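Local coordinates for protein endo-1,4-beta-xylanase (Pseudoalteromonas haloplanktis, PDB 2B4F) that hydrolyses beta-1,4 linkages within xylan chains as a cold-adapted member of glycoside hydrolase family 8, at residues I75-Q80 against G140-G145; V121-L126 against V134-E139; D200-I205 against A282-M287; S246-L251 against Y329-A334. The protein carries 1 engineered substitution. All coordinates share one frame; numbering follows the deposited sequence. Where two conformers were deposited one is given.

Interaction 1: residues I75-Q80 against G140-G145. Engineered in segment 140-145: Ala144 (natural residue Asp). With XYP (beta-D-xylopyranose), chain B; XYP (beta-D-xylopyranose), chain C.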
# COMPACT_ATOMS: atom_id res chain seq x y z
N ILE A 75 14.80 3.88 -6.72
CA ILE A 75 13.51 4.58 -6.85
C ILE A 75 12.49 3.54 -7.30
O ILE A 75 12.72 2.82 -8.28
CB ILE A 75 13.61 5.70 -7.91
CG1 ILE A 75 14.84 6.58 -7.66
CG2 ILE A 75 12.30 6.55 -7.91
CD1 ILE A 75 15.13 7.57 -8.79
N ARG A 76 11.38 3.47 -6.57
CA ARG A 76 10.43 2.37 -6.72
C ARG A 76 9.03 2.88 -7.05
O ARG A 76 8.63 3.94 -6.58
CB ARG A 76 10.42 1.53 -5.46
CG ARG A 76 11.72 0.77 -5.28
CD ARG A 76 11.89 -0.02 -3.98
NE ARG A 76 13.25 -0.55 -3.97
CZ ARG A 76 13.63 -1.69 -3.44
NH1 ARG A 76 12.78 -2.48 -2.79
NH2 ARG A 76 14.91 -2.05 -3.56
N THR A 77 8.29 2.12 -7.84
CA THR A 77 6.95 2.56 -8.22
C THR A 77 5.98 2.64 -7.05
O THR A 77 5.19 3.56 -6.96
CB THR A 77 6.36 1.70 -9.31
OG1 THR A 77 6.53 0.30 -9.00
CG2 THR A 77 7.10 1.99 -10.63
N GLU A 78 6.05 1.68 -6.14
CA GLU A 78 5.19 1.71 -4.98
C GLU A 78 5.41 2.95 -4.09
O GLU A 78 4.46 3.58 -3.65
CB GLU A 78 5.38 0.44 -4.15
CG GLU A 78 4.30 -0.53 -4.48
CD GLU A 78 4.48 -1.83 -3.78
OE1 GLU A 78 4.05 -1.88 -2.59
OE2 GLU A 78 5.02 -2.76 -4.46
N GLY A 79 6.67 3.28 -3.83
CA GLY A 79 6.97 4.49 -3.08
C GLY A 79 6.43 5.75 -3.76
O GLY A 79 5.91 6.66 -3.10
N GLN A 80 6.58 5.79 -5.09
CA GLN A 80 6.18 6.93 -5.88
C GLN A 80 4.66 7.08 -5.81
O GLN A 80 4.16 8.18 -5.60
CB GLN A 80 6.63 6.75 -7.34
CG GLN A 80 6.54 8.02 -8.20
CD GLN A 80 7.68 9.00 -7.99
OE1 GLN A 80 7.76 10.04 -8.68
NE2 GLN A 80 8.55 8.70 -7.05
N GLY A 140 10.55 -4.69 -15.42
CA GLY A 140 9.38 -5.40 -14.93
C GLY A 140 8.59 -4.55 -13.93
O GLY A 140 9.17 -3.72 -13.22
N PRO A 141 7.27 -4.75 -13.87
CA PRO A 141 6.43 -4.04 -12.91
C PRO A 141 6.31 -4.71 -11.54
O PRO A 141 6.53 -5.90 -11.36
CB PRO A 141 5.07 -4.02 -13.62
CG PRO A 141 5.01 -5.32 -14.36
CD PRO A 141 6.46 -5.63 -14.75
N ALA A 142 5.97 -3.88 -10.56
CA ALA A 142 5.52 -4.33 -9.24
C ALA A 142 4.08 -3.80 -9.15
O ALA A 142 3.86 -2.63 -8.83
CB ALA A 142 6.40 -3.73 -8.17
N PRO A 143 3.11 -4.62 -9.54
CA PRO A 143 1.74 -4.13 -9.81
C PRO A 143 1.02 -3.35 -8.71
O PRO A 143 0.12 -2.61 -9.07
CB PRO A 143 0.97 -5.40 -10.23
CG PRO A 143 2.08 -6.24 -10.90
CD PRO A 143 3.24 -6.04 -9.90
N ALA A 144 1.41 -3.45 -7.44
CA ALA A 144 0.79 -2.60 -6.44
C ALA A 144 1.06 -1.12 -6.74
O ALA A 144 0.27 -0.25 -6.37
CB ALA A 144 1.28 -2.95 -5.03
N GLY A 145 2.18 -0.84 -7.41
CA GLY A 145 2.49 0.50 -7.89
C GLY A 145 1.43 1.04 -8.83
O GLY A 145 0.85 2.10 -8.57
C1 XYP B . 8.57 -4.40 -2.19
C2 XYP B . 7.22 -4.28 -2.86
C3 XYP B . 7.09 -5.29 -4.00
C4 XYP B . 8.36 -5.39 -4.88
C5 XYP B . 9.62 -5.39 -4.01
O2 XYP B . 6.13 -4.55 -1.99
O3 XYP B . 5.94 -4.99 -4.79
O4 XYP B . 8.22 -6.59 -5.59
O5 XYP B . 9.58 -4.27 -3.13
C1 XYP C . 11.50 -3.18 1.98
C2 XYP C . 11.68 -2.26 0.79
C3 XYP C . 10.42 -2.20 -0.07
C4 XYP C . 9.89 -3.59 -0.38
C5 XYP C . 9.72 -4.32 0.95
O2 XYP C . 12.12 -0.97 1.20
O3 XYP C . 10.64 -1.52 -1.28
O4 XYP C . 8.67 -3.46 -1.09
O5 XYP C . 10.98 -4.38 1.60
O HOH W 1 5.42 -1.16 -11.10
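Two helix starts meet here: Glu78 and Gly145, in the first turns of helices 77-89 and 144-160, bring their CA atoms to 4.1 Å. No direct hydrogen bond joins the two segments. Arg76 stands at the N-cap of the first helix. Gly145 faces Thr77, and a side chain on Gly145 would collide with Thr77 OG1. That hydroxyl is tucked between the backbone N and the carbonyl carbon of Thr77 (chi1 47°). Thr77 OG1 is hydrogen-bonded to water 1 at 2.8 Å, and the same water accepts a bond from Ala142 N. Glu78 runs straight beyond CG. Glu78 CG lies 3.6 Å from Gly145 N, and Glu78 CD rests against Ala144 CB, also at 3.6 Å. Ala144 is an engineered residue in place of the natural Asp. At the end of the chain the two carboxylate oxygens divide the work. Glu78 OE2 accepts a bond from O3 of the chain B xylose at a modelled 2.4 Å, which is very short and doubtful as an exact length. Glu78 OE1 forms a salt bridge with Arg284. A glutamine in place of Glu78 would probably leave Arg284 without its charged mate and weaken the hold on the xylose O3. Arg76 NH1 donates to O3 of the chain C xylose at 2.8 Å, while its NE is bound in a salt bridge to Asp74. Arg76 and Glu78, at the start of helix 77-89, thus present polar groups to two linked xyloses, while the 140-145 side adds the small side chain of Ala142.

Interaction 2: residues V121-L126 against V134-E139. With XYP (beta-D-xylopyranose), chain D; XYP (beta-D-xylopyranose), chain E; XYP (beta-D-xylopyranose), chain B.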
# COMPACT_ATOMS: atom_id res chain seq x y z
N VAL A 121 3.67 -0.60 -18.81
CA VAL A 121 3.78 -0.85 -17.38
C VAL A 121 4.92 -0.00 -16.82
O VAL A 121 5.74 0.54 -17.57
CB VAL A 121 3.95 -2.37 -17.03
CG1 VAL A 121 2.91 -3.19 -17.76
CG2 VAL A 121 5.35 -2.85 -17.34
N TYR A 122 4.98 0.08 -15.49
CA TYR A 122 5.90 0.97 -14.82
C TYR A 122 7.08 0.19 -14.22
O TYR A 122 6.90 -0.63 -13.31
CB TYR A 122 5.13 1.85 -13.79
CG TYR A 122 4.37 2.93 -14.52
CD1 TYR A 122 3.31 2.61 -15.37
CD2 TYR A 122 4.78 4.25 -14.45
CE1 TYR A 122 2.65 3.59 -16.09
CE2 TYR A 122 4.13 5.24 -15.17
CZ TYR A 122 3.08 4.92 -15.99
OH TYR A 122 2.47 5.93 -16.72
N ALA A 123 8.27 0.43 -14.78
CA ALA A 123 9.52 -0.18 -14.30
C ALA A 123 9.68 -0.02 -12.79
O ALA A 123 9.71 1.11 -12.29
CB ALA A 123 10.70 0.43 -15.02
N TRP A 124 9.74 -1.13 -12.05
CA TRP A 124 9.61 -1.05 -10.61
C TRP A 124 10.81 -0.47 -9.90
O TRP A 124 10.66 0.03 -8.79
CB TRP A 124 9.21 -2.37 -9.98
CG TRP A 124 10.30 -3.34 -9.69
CD1 TRP A 124 10.80 -4.29 -10.55
CD2 TRP A 124 10.99 -3.52 -8.45
NE1 TRP A 124 11.78 -5.03 -9.90
CE2 TRP A 124 11.91 -4.57 -8.62
CE3 TRP A 124 10.92 -2.89 -7.20
CZ2 TRP A 124 12.75 -5.02 -7.59
CZ3 TRP A 124 11.74 -3.33 -6.18
CH2 TRP A 124 12.65 -4.38 -6.39
N LYS A 125 11.98 -0.59 -10.53
CA LYS A 125 13.22 -0.16 -9.90
C LYS A 125 14.09 0.64 -10.87
O LYS A 125 14.55 0.11 -11.90
CB LYS A 125 14.01 -1.37 -9.39
CG LYS A 125 15.25 -0.99 -8.61
CD LYS A 125 16.16 -2.17 -8.27
CE LYS A 125 15.68 -2.96 -7.06
NZ LYS A 125 16.64 -4.11 -6.69
N LEU A 126 14.31 1.90 -10.49
CA LEU A 126 15.21 2.83 -11.15
C LEU A 126 16.37 3.20 -10.23
O LEU A 126 16.28 3.07 -9.01
CB LEU A 126 14.46 4.12 -11.52
CG LEU A 126 13.66 4.24 -12.83
CD1 LEU A 126 12.83 3.05 -13.16
CD2 LEU A 126 12.77 5.48 -12.74
N VAL A 134 18.89 9.16 -14.58
CA VAL A 134 18.01 8.07 -14.25
C VAL A 134 18.02 6.98 -15.33
O VAL A 134 18.19 7.26 -16.53
CB VAL A 134 16.56 8.61 -13.99
CG1 VAL A 134 15.91 9.12 -15.28
CG2 VAL A 134 15.70 7.55 -13.31
N TYR A 135 17.88 5.74 -14.89
CA TYR A 135 17.78 4.60 -15.80
C TYR A 135 17.05 3.49 -15.08
O TYR A 135 16.95 3.48 -13.86
CB TYR A 135 19.16 4.11 -16.28
CG TYR A 135 19.94 3.38 -15.21
CD1 TYR A 135 20.64 4.08 -14.22
CD2 TYR A 135 19.99 1.99 -15.17
CE1 TYR A 135 21.35 3.40 -13.21
CE2 TYR A 135 20.69 1.32 -14.18
CZ TYR A 135 21.38 2.03 -13.21
OH TYR A 135 22.07 1.35 -12.23
N LYS A 136 16.55 2.55 -15.86
CA LYS A 136 15.74 1.46 -15.35
C LYS A 136 16.66 0.28 -15.03
O LYS A 136 17.38 -0.20 -15.90
CB LYS A 136 14.70 1.04 -16.39
CG LYS A 136 13.70 2.14 -16.70
CD LYS A 136 12.76 1.79 -17.87
CE LYS A 136 11.76 2.90 -18.10
NZ LYS A 136 12.40 4.16 -18.62
N VAL A 137 16.64 -0.15 -13.78
CA VAL A 137 17.39 -1.33 -13.35
C VAL A 137 16.61 -2.59 -13.72
O VAL A 137 17.16 -3.52 -14.31
CB VAL A 137 17.66 -1.29 -11.82
CG1 VAL A 137 18.42 -2.56 -11.35
CG2 VAL A 137 18.43 -0.04 -11.45
N ASP A 138 15.33 -2.60 -13.38
CA ASP A 138 14.42 -3.67 -13.78
C ASP A 138 13.18 -3.02 -14.40
O ASP A 138 12.48 -2.22 -13.75
CB ASP A 138 14.09 -4.53 -12.57
CG ASP A 138 13.22 -5.72 -12.89
OD1 ASP A 138 12.75 -5.91 -14.03
OD2 ASP A 138 12.97 -6.56 -12.02
N GLU A 139 12.94 -3.33 -15.67
CA GLU A 139 11.79 -2.82 -16.41
C GLU A 139 10.47 -3.52 -16.05
O GLU A 139 9.41 -3.01 -16.39
CB GLU A 139 11.99 -2.97 -17.92
CG GLU A 139 13.18 -2.21 -18.50
CD GLU A 139 13.28 -2.39 -20.02
OE1 GLU A 139 13.03 -3.50 -20.50
OE2 GLU A 139 13.59 -1.41 -20.71
C1 XYP D . 9.10 -6.77 -6.71
C2 XYP D . 9.93 -8.01 -6.39
C3 XYP D . 10.64 -8.62 -7.62
C4 XYP D . 9.76 -8.55 -8.87
C5 XYP D . 9.08 -7.19 -9.01
O2 XYP D . 10.86 -7.71 -5.36
O3 XYP D . 11.02 -9.99 -7.40
O4 XYP D . 10.53 -8.79 -9.93
O5 XYP D . 8.35 -6.92 -7.85
C1 XYP E . 10.09 -9.76 -10.88
C2 XYP E . 10.87 -9.54 -12.16
C3 XYP E . 10.49 -10.61 -13.20
C4 XYP E . 10.64 -12.01 -12.59
C5 XYP E . 9.81 -12.05 -11.31
O2 XYP E . 10.59 -8.24 -12.67
O3 XYP E . 11.25 -10.42 -14.37
O4 XYP E . 10.20 -13.06 -13.46
O5 XYP E . 10.25 -11.04 -10.41
C1 XYP B . 8.57 -4.40 -2.19
C2 XYP B . 7.22 -4.28 -2.86
C3 XYP B . 7.09 -5.29 -4.00
C4 XYP B . 8.36 -5.39 -4.88
C5 XYP B . 9.62 -5.39 -4.01
O2 XYP B . 6.13 -4.55 -1.99
O3 XYP B . 5.94 -4.99 -4.79
O4 XYP B . 8.22 -6.59 -5.59
O5 XYP B . 9.58 -4.27 -3.13
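The beta hairpin of strands 123-128 and 134-136 carries a beta bulge where Lys125 faces both Val137 and Asp138. Lys125 O accepts from Val137 N at 2.8 Å and from Asp138 N at 3.2 Å. Beyond the bulge Leu126 and Lys136 form a non-hydrogen-bonded pair. Leu126 CD1 lies beside Lys136 CG, and Leu126 CD2 meets Val134 CG2 at 3.6 Å. Ala123 CB packs on Lys136 CD; Lys136 NZ is hydrogen-bonded to Tyr106 O. Strand 134-136 is an outer strand of a five-stranded antiparallel sheet, and the chain turns a corner at Val137 and at Trp124. Trp124, at one of these corners, lines the glycan pocket. One face of its indole is covered by sugar: C1 of the chain D xylose sits 3.9 Å above the ring centre, with C4 of the chain B xylose nearer the rim. Lys125 CB backs the other face. Trp124 NE1 donates in the ring plane to Asp138 OD2 at 2.9 Å. The indole N-H comes in from above the Asp138 carboxylate plane, and the ring and carboxylate planes are 72° apart. Asp138 CG stands opposite its own backbone N (chi1 -176°), which carries the carboxylate to the indole edge. Without the indole, as with an alanine here, the sugars would probably lose their flat platform and Asp138 OD2 its N-H donor. Asp138 OD2 also accepts from O2 of the chain E xylose at 3.0 Å. Asp138 OD1 takes the backbone N-H of Gly140.

Interaction 3: residues D200-I205 against A282-M287. With XYP (beta-D-xylopyranose), chain B.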
# COMPACT_ATOMS: atom_id res chain seq x y z
N ASP A 200 0.08 -11.87 -4.65
CA ASP A 200 0.76 -11.40 -3.45
C ASP A 200 -0.36 -10.79 -2.63
O ASP A 200 -0.92 -9.76 -3.05
CB ASP A 200 1.82 -10.39 -3.88
CG ASP A 200 2.67 -9.84 -2.73
OD1 ASP A 200 2.14 -9.51 -1.63
OD2 ASP A 200 3.89 -9.64 -2.90
N PRO A 201 -0.75 -11.43 -1.53
CA PRO A 201 -1.90 -10.95 -0.75
C PRO A 201 -1.87 -9.46 -0.43
O PRO A 201 -2.93 -8.84 -0.47
CB PRO A 201 -1.85 -11.82 0.51
CG PRO A 201 -1.36 -13.13 -0.02
CD PRO A 201 -0.26 -12.72 -1.00
N SER A 202 -0.69 -8.91 -0.18
CA SER A 202 -0.53 -7.48 0.11
C SER A 202 -0.90 -6.52 -1.04
O SER A 202 -1.04 -5.32 -0.82
CB SER A 202 0.88 -7.19 0.61
OG SER A 202 1.83 -7.13 -0.44
N TYR A 203 -1.05 -7.05 -2.25
CA TYR A 203 -1.43 -6.24 -3.40
C TYR A 203 -2.95 -6.08 -3.49
O TYR A 203 -3.44 -5.32 -4.31
CB TYR A 203 -0.94 -6.88 -4.71
CG TYR A 203 0.56 -6.99 -4.91
CD1 TYR A 203 1.50 -6.61 -3.91
CD2 TYR A 203 1.06 -7.45 -6.12
CE1 TYR A 203 2.87 -6.73 -4.13
CE2 TYR A 203 2.42 -7.53 -6.36
CZ TYR A 203 3.32 -7.19 -5.36
OH TYR A 203 4.66 -7.32 -5.62
N HIS A 204 -3.68 -6.81 -2.66
CA HIS A 204 -5.13 -6.85 -2.74
C HIS A 204 -5.76 -5.75 -1.89
O HIS A 204 -5.62 -5.74 -0.68
CB HIS A 204 -5.66 -8.20 -2.32
CG HIS A 204 -5.46 -9.25 -3.35
ND1 HIS A 204 -6.48 -9.68 -4.16
CD2 HIS A 204 -4.36 -9.93 -3.73
CE1 HIS A 204 -6.01 -10.58 -5.01
NE2 HIS A 204 -4.72 -10.75 -4.77
N ILE A 205 -6.46 -4.83 -2.54
CA ILE A 205 -7.17 -3.76 -1.84
C ILE A 205 -8.54 -3.69 -2.46
O ILE A 205 -8.78 -2.93 -3.41
CB ILE A 205 -6.42 -2.41 -1.96
CG1 ILE A 205 -4.93 -2.55 -1.62
CG2 ILE A 205 -7.02 -1.41 -1.01
CD1 ILE A 205 -3.99 -1.89 -2.62
N ALA A 282 3.93 -8.79 3.51
CA ALA A 282 2.77 -9.33 4.24
C ALA A 282 2.30 -8.45 5.37
O ALA A 282 1.14 -8.54 5.76
CB ALA A 282 3.07 -10.71 4.79
N TRP A 283 3.19 -7.60 5.90
CA TRP A 283 2.80 -6.63 6.92
C TRP A 283 1.55 -5.85 6.51
O TRP A 283 0.71 -5.48 7.35
CB TRP A 283 3.88 -5.56 7.12
CG TRP A 283 5.19 -5.95 7.69
CD1 TRP A 283 5.57 -7.15 8.22
CD2 TRP A 283 6.34 -5.10 7.78
NE1 TRP A 283 6.87 -7.10 8.62
CE2 TRP A 283 7.37 -5.85 8.38
CE3 TRP A 283 6.59 -3.78 7.41
CZ2 TRP A 283 8.63 -5.31 8.61
CZ3 TRP A 283 7.85 -3.24 7.66
CH2 TRP A 283 8.85 -4.02 8.23
N ARG A 284 1.45 -5.57 5.21
CA ARG A 284 0.41 -4.68 4.72
C ARG A 284 -0.94 -5.35 4.56
O ARG A 284 -1.95 -4.67 4.43
CB ARG A 284 0.84 -4.05 3.42
CG ARG A 284 2.16 -3.32 3.57
CD ARG A 284 2.81 -2.97 2.32
NE ARG A 284 3.02 -4.12 1.43
CZ ARG A 284 3.53 -3.99 0.23
NH1 ARG A 284 3.91 -2.79 -0.16
NH2 ARG A 284 3.65 -5.03 -0.57
N VAL A 285 -0.99 -6.68 4.60
CA VAL A 285 -2.27 -7.36 4.38
C VAL A 285 -3.37 -6.90 5.36
O VAL A 285 -4.46 -6.49 4.94
CB VAL A 285 -2.13 -8.89 4.40
CG1 VAL A 285 -3.49 -9.55 4.14
CG2 VAL A 285 -1.14 -9.36 3.33
N ILE A 286 -3.12 -6.95 6.66
CA ILE A 286 -4.19 -6.57 7.59
C ILE A 286 -4.45 -5.07 7.58
O ILE A 286 -5.55 -4.63 7.91
CB ILE A 286 -4.00 -7.15 9.03
CG1 ILE A 286 -2.73 -6.65 9.73
CG2 ILE A 286 -4.07 -8.69 8.96
CD1 ILE A 286 -2.66 -7.10 11.21
N MET A 287 -3.45 -4.28 7.17
CA MET A 287 -3.66 -2.86 6.94
C MET A 287 -4.69 -2.67 5.82
O MET A 287 -5.61 -1.83 5.93
CB MET A 287 -2.35 -2.16 6.56
CG MET A 287 -2.56 -0.74 6.09
SD MET A 287 -1.16 0.12 5.34
CE MET A 287 -0.51 -1.05 4.23
C1 XYP B . 8.57 -4.40 -2.19
C2 XYP B . 7.22 -4.28 -2.86
C3 XYP B . 7.09 -5.29 -4.00
C4 XYP B . 8.36 -5.39 -4.88
C5 XYP B . 9.62 -5.39 -4.01
O2 XYP B . 6.13 -4.55 -1.99
O3 XYP B . 5.94 -4.99 -4.79
O4 XYP B . 8.22 -6.59 -5.59
O5 XYP B . 9.58 -4.27 -3.13
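Arg284 reaches from the start of helix 283-296 to Ser202, in the short 3-10 segment 201-203. Its CB points toward that segment. CG lies beside the backbone N, and CD follows in an extended step. The chain then bends at chi3 (-54°), which swings the guanidinium group in beside the serine. Arg284 NE passes Ser202 CB at 3.8 Å and is itself bonded to Asp281 O. Arg284 CZ lies 3.6 Å from Ser202 OG. The two terminal nitrogens part ways. NH1 is taken up by Glu78. Arg284 NH2 donates to Ser202 OG at 2.8 Å, with the hydroxyl tilted 27° from the guanidinium plane. Arg284 NH2 also makes a weak bond to O2 of the chain B xylose at 2.9 Å. Ser202 OG accepts from the arginine and donates to Asp200 OD1 at 2.7 Å; these two bonds probably fix the rotation of the hydroxyl. Tyr203 stands next to the guanidinium group, its CE1 4.0 Å from Arg284 NH2, and the planes are steeply inclined at 74°. Asp200 CB covers one face of the tyrosine ring, while Tyr203 OH lies 2.8 Å from O3 of the chain B xylose. Away from the sugar, Val285 CG2 packs on Pro201 CB at 3.8 Å. Helix 379-392 touches Arg284 through Tyr381 and Leu385. Tyr203 and Arg284 belong to the glycan pocket, in the substrate cleft of the (alpha/alpha)6 barrel shared by family 8 enzymes.

Interaction 4: residues S246-L251 against Y329-A334. With XYP (beta-D-xylopyranose), chain F; XYP (beta-D-xylopyranose), chain G; XYP (beta-D-xylopyranose), chain H.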
# COMPACT_ATOMS: atom_id res chain seq x y z
N SER A 246 -2.80 -23.93 12.96
CA SER A 246 -1.62 -24.61 12.48
C SER A 246 -1.75 -24.87 10.98
O SER A 246 -2.86 -25.14 10.53
CB SER A 246 -1.44 -25.95 13.23
OG SER A 246 -0.22 -26.55 12.86
N PRO A 247 -0.68 -24.79 10.19
CA PRO A 247 0.67 -24.44 10.61
C PRO A 247 1.10 -22.96 10.45
O PRO A 247 2.23 -22.66 10.82
CB PRO A 247 1.52 -25.29 9.65
CG PRO A 247 0.72 -25.26 8.36
CD PRO A 247 -0.72 -25.15 8.76
N HIS A 248 0.27 -22.07 9.90
CA HIS A 248 0.71 -20.69 9.62
C HIS A 248 0.44 -19.74 10.77
O HIS A 248 1.00 -18.64 10.83
CB HIS A 248 0.05 -20.18 8.33
CG HIS A 248 0.47 -20.95 7.12
ND1 HIS A 248 1.73 -20.84 6.56
CD2 HIS A 248 -0.19 -21.88 6.38
CE1 HIS A 248 1.82 -21.65 5.52
NE2 HIS A 248 0.68 -22.29 5.38
N TRP A 249 -0.44 -20.16 11.68
CA TRP A 249 -0.68 -19.46 12.94
C TRP A 249 -1.10 -17.99 12.78
O TRP A 249 -0.59 -17.09 13.45
CB TRP A 249 0.53 -19.63 13.86
CG TRP A 249 0.60 -21.03 14.34
CD1 TRP A 249 1.50 -21.99 13.97
CD2 TRP A 249 -0.32 -21.67 15.24
NE1 TRP A 249 1.21 -23.18 14.60
CE2 TRP A 249 0.09 -23.01 15.39
CE3 TRP A 249 -1.44 -21.24 15.96
CZ2 TRP A 249 -0.57 -23.93 16.22
CZ3 TRP A 249 -2.12 -22.17 16.78
CH2 TRP A 249 -1.67 -23.49 16.91
N ASN A 250 -2.04 -17.78 11.86
CA ASN A 250 -2.88 -16.60 11.78
C ASN A 250 -2.24 -15.35 11.17
O ASN A 250 -2.82 -14.28 11.24
CB ASN A 250 -3.49 -16.34 13.16
CG ASN A 250 -4.12 -17.60 13.73
OD1 ASN A 250 -5.02 -18.16 13.11
ND2 ASN A 250 -3.61 -18.09 14.87
N LEU A 251 -1.07 -15.49 10.56
CA LEU A 251 -0.47 -14.38 9.84
C LEU A 251 -0.50 -14.70 8.35
O LEU A 251 -0.17 -15.83 7.96
CB LEU A 251 0.97 -14.14 10.28
CG LEU A 251 1.17 -13.56 11.68
CD1 LEU A 251 2.66 -13.40 11.96
CD2 LEU A 251 0.40 -12.24 11.86
N TYR A 329 7.98 -13.79 10.42
CA TYR A 329 7.58 -15.08 10.99
C TYR A 329 7.39 -16.06 9.85
O TYR A 329 7.00 -15.67 8.74
CB TYR A 329 6.30 -14.94 11.82
CG TYR A 329 6.52 -14.22 13.13
CD1 TYR A 329 6.35 -12.85 13.23
CD2 TYR A 329 6.93 -14.92 14.27
CE1 TYR A 329 6.57 -12.19 14.41
CE2 TYR A 329 7.15 -14.26 15.48
CZ TYR A 329 6.99 -12.88 15.53
OH TYR A 329 7.20 -12.18 16.68
N SER A 330 7.70 -17.34 10.13
CA SER A 330 7.41 -18.44 9.22
C SER A 330 6.83 -19.60 10.02
O SER A 330 7.44 -20.08 10.98
CB SER A 330 8.68 -18.90 8.52
OG SER A 330 8.39 -19.90 7.56
N TYR A 331 5.63 -20.03 9.63
CA TYR A 331 4.91 -21.09 10.31
C TYR A 331 4.77 -20.81 11.83
O TYR A 331 4.86 -21.73 12.66
CB TYR A 331 5.62 -22.43 10.09
CG TYR A 331 5.60 -22.99 8.70
CD1 TYR A 331 4.40 -23.25 8.05
CD2 TYR A 331 6.80 -23.34 8.04
CE1 TYR A 331 4.38 -23.80 6.79
CE2 TYR A 331 6.78 -23.89 6.77
CZ TYR A 331 5.56 -24.13 6.17
OH TYR A 331 5.51 -24.70 4.94
N GLY A 332 4.55 -19.54 12.18
CA GLY A 332 4.48 -19.11 13.57
C GLY A 332 5.79 -18.93 14.34
O GLY A 332 5.79 -18.55 15.51
N GLY A 333 6.92 -19.17 13.68
CA GLY A 333 8.22 -19.08 14.32
C GLY A 333 9.01 -17.85 13.89
O GLY A 333 9.13 -17.56 12.70
N ALA A 334 9.57 -17.16 14.87
CA ALA A 334 10.36 -15.96 14.65
C ALA A 334 11.62 -16.29 13.88
O ALA A 334 12.29 -17.31 14.14
CB ALA A 334 10.71 -15.31 16.00
C1 XYP F . 2.84 -22.10 17.84
C2 XYP F . 4.08 -21.48 17.26
C3 XYP F . 4.64 -22.36 16.16
C4 XYP F . 4.87 -23.78 16.69
C5 XYP F . 3.57 -24.30 17.30
O2 XYP F . 3.82 -20.19 16.75
O3 XYP F . 5.84 -21.79 15.71
O4 XYP F . 5.34 -24.62 15.65
O5 XYP F . 3.05 -23.38 18.25
C1 XYP G . -0.99 -19.18 19.85
C2 XYP G . -0.90 -20.56 20.46
C3 XYP G . 0.52 -21.08 20.34
C4 XYP G . 1.02 -21.00 18.90
C5 XYP G . 0.74 -19.60 18.34
O2 XYP G . -1.23 -20.48 21.83
O3 XYP G . 0.68 -22.41 20.80
O4 XYP G . 2.41 -21.26 18.93
O5 XYP G . -0.59 -19.18 18.55
C1 XYP H . -4.95 -15.70 19.35
C2 XYP H . -3.91 -15.85 18.25
C3 XYP H . -3.24 -17.22 18.33
C4 XYP H . -2.73 -17.48 19.76
C5 XYP H . -3.80 -17.13 20.80
O2 XYP H . -4.51 -15.67 16.99
O3 XYP H . -2.19 -17.31 17.40
O4 XYP H . -2.32 -18.74 19.92
O5 XYP H . -4.42 -15.88 20.58
O HOH W 2 3.71 -19.04 7.47
O HOH W 3 4.02 -17.07 10.67
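His248 and Tyr331 bring two type I' beta turns together, 248-251 and 330-333, with their CA atoms 4.3 Å apart. No direct hydrogen bond crosses between them. Pro247 O instead receives a CA-H contact from Tyr331 CA at 3.1 Å. Two waters bridge the turns: water 2 joins His248 ND1 to Tyr331 N, and water 3 accepts from Gly332 N and donates weakly to His248 O. The His248 and Tyr331 rings run nearly parallel, 26° apart, but slid so far that they barely overlap. Pro247 CB packs on Tyr331 CD1 at 3.9 Å. Trp249 CG lies anti to the carbonyl carbon (chi1 -71°), with one indole face against the xyloses of chains F and G and Ser246 N behind the opposite face. Gly332 passes close to the indole; a side chain there would collide with Trp249 CD1 and with the chain F sugar. Gly332 O accepts from O2 of the chain F xylose at 2.8 Å, and Asn250 ND2 donates to O3 of the chain H xylose at 3.0 Å. Together these groups form part of a second glycan pocket. Leu251 CD1 meets Tyr329 CD1 at 3.9 Å, and both side chains pack on helix 300-318 and on Tyr278 of strand 277-278.

How the interactions relate
Interactions 1, 2 and 3 share the chain B xylose and all contribute residues to one glycan pocket. Interaction 2 is nested in the loop closed by interaction 1. Ile75 N, 2.8 Å from Leu126 O, joins neighbouring strands of one sheet. Gly140 O also lies 2.9 Å from Trp124 N; both are probable hydrogen bonds. Interaction 3 is tied to interaction 1 by the salt bridge from Arg284 NH1 to Glu78 OE1, at 2.6 Å. Interactions 2 and 3 do not touch; their nearest atoms are about 8 Å apart. Interaction 4 serves a separate sugar site. Its nearest atoms stay about 6 Å from interaction 3 and about 17 Å from interaction 1.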